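Local structure of N-terminal domain of PorA (28-171) (6KJK) at residues A[7-11]-A[12-16]. The protein is a type IX secretion system cargo protein that influences PorXY-SigP signalling, represented here by its N-terminal domain. Numbering follows the deposited sequence.
Sequences IKVGD and AILEN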
# COMPACT_ATOMS: atom_id res chain seq x y z
N ILE A 7 -5.64 -0.20 -9.50
CA ILE A 7 -4.62 -0.94 -8.76
C ILE A 7 -4.79 -2.41 -9.11
O ILE A 7 -5.92 -2.92 -9.14
CB ILE A 7 -4.75 -0.67 -7.26
CG1 ILE A 7 -4.46 0.82 -7.00
CG2 ILE A 7 -3.80 -1.55 -6.46
CD1 ILE A 7 -4.96 1.34 -5.65
N LYS A 8 -3.69 -3.06 -9.44
CA LYS A 8 -3.65 -4.46 -9.80
C LYS A 8 -2.85 -5.21 -8.73
O LYS A 8 -1.80 -4.74 -8.28
CB LYS A 8 -2.96 -4.61 -11.16
CG LYS A 8 -2.92 -5.99 -11.76
CD LYS A 8 -2.35 -5.95 -13.16
CE LYS A 8 -2.36 -7.30 -13.83
NZ LYS A 8 -1.98 -7.13 -15.27
N VAL A 9 -3.34 -6.38 -8.34
CA VAL A 9 -2.63 -7.27 -7.44
C VAL A 9 -2.59 -8.65 -8.07
O VAL A 9 -3.62 -9.17 -8.51
CB VAL A 9 -3.29 -7.34 -6.06
CG1 VAL A 9 -2.59 -8.38 -5.17
CG2 VAL A 9 -3.20 -5.99 -5.41
N GLY A 10 -1.40 -9.24 -8.13
CA GLY A 10 -1.26 -10.51 -8.84
C GLY A 10 -1.69 -10.29 -10.27
O GLY A 10 -1.30 -9.32 -10.91
N ASP A 11 -2.54 -11.18 -10.80
CA ASP A 11 -3.00 -11.03 -12.17
C ASP A 11 -4.30 -10.23 -12.30
O ASP A 11 -4.85 -10.18 -13.40
CB ASP A 11 -3.17 -12.41 -12.82
CG ASP A 11 -4.42 -13.13 -12.37
OD1 ASP A 11 -5.06 -12.84 -11.35
OD2 ASP A 11 -4.76 -14.09 -13.09
N ALA A 12 -4.80 -9.62 -11.22
CA ALA A 12 -6.18 -9.10 -11.22
C ALA A 12 -6.21 -7.59 -11.02
O ALA A 12 -5.59 -7.07 -10.08
CB ALA A 12 -6.97 -9.78 -10.13
N ILE A 13 -7.02 -6.91 -11.82
CA ILE A 13 -7.37 -5.52 -11.56
C ILE A 13 -8.35 -5.48 -10.38
O ILE A 13 -9.39 -6.15 -10.41
CB ILE A 13 -8.00 -4.90 -12.81
CG1 ILE A 13 -7.00 -4.83 -13.96
CG2 ILE A 13 -8.63 -3.55 -12.50
CD1 ILE A 13 -7.67 -4.41 -15.30
N LEU A 14 -8.03 -4.72 -9.35
CA LEU A 14 -8.93 -4.62 -8.21
C LEU A 14 -10.09 -3.69 -8.51
O LEU A 14 -9.96 -2.65 -9.15
CB LEU A 14 -8.19 -4.03 -7.01
CG LEU A 14 -7.00 -4.81 -6.47
CD1 LEU A 14 -6.42 -4.11 -5.23
CD2 LEU A 14 -7.27 -6.28 -6.23
N GLU A 15 -11.26 -4.05 -7.99
CA GLU A 15 -12.31 -3.05 -7.94
C GLU A 15 -11.87 -1.90 -7.02
O GLU A 15 -11.07 -2.10 -6.10
CB GLU A 15 -13.67 -3.68 -7.58
CG GLU A 15 -13.90 -4.11 -6.15
CD GLU A 15 -15.34 -4.63 -5.91
OE1 GLU A 15 -15.98 -5.22 -6.83
OE2 GLU A 15 -15.85 -4.43 -4.79
N ASN A 16 -12.35 -0.69 -7.31
CA ASN A 16 -11.98 0.43 -6.46
C ASN A 16 -12.47 0.18 -5.04
O ASN A 16 -13.49 -0.47 -4.83
CB ASN A 16 -12.56 1.73 -6.96
CG ASN A 16 -11.85 2.92 -6.37
OD1 ASN A 16 -10.64 2.87 -6.17
ND2 ASN A 16 -12.58 4.00 -6.11
O HOH W 1 -8.42 -0.32 -8.59
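Leu14 lays its CD1 methyl against both Val9 and Ile7, touching Val9 CG2 at 3.7 Å and Ile7 CG2 at 3.9 Å, while CD2 turns to Val9 CB alone. Both neighbours meet the leucine at a slant. In Leu14, CG stands opposite the carbonyl carbon and beside the backbone N (chi1 -61°), which swings the branch back across the hairpin toward strand 5-9. Ile7 and Val9 present their CG2 methyls on the same face as the leucine, and the three aliphatic side chains pack together there. Lys8 and Ile13 form a non-hydrogen-bonded pair on the other face; there the aliphatic root of the lysine, at CG, rests 3.3 Å from Ala12 O.

The backbone closes as a two-residue hairpin through a type II' turn from Val9 to Ala12, with Gly10 taking the positive phi (59°) at its first corner. Val9 and Ala12 exchange a reciprocal pair of bonds: Val9 N gives to Ala12 O at 2.9 Å, and Ala12 N returns to Val9 O at 3.0 Å from well above the carbonyl plane. A third, Leu14 N to Ile7 O at 2.8 Å, runs nearly straight. Beyond it a water carries the ladder on, accepting from Ile7 N and donating to Leu14 O.

This small hairpin lies on the surface of the all-beta domain: Lys8 bonds through its backbone to Met39 of strand 31-42, Val9 touches Phe36 there, and both Ile7 and Leu14 rest on Val127 of strand 125-133 in the other sheet.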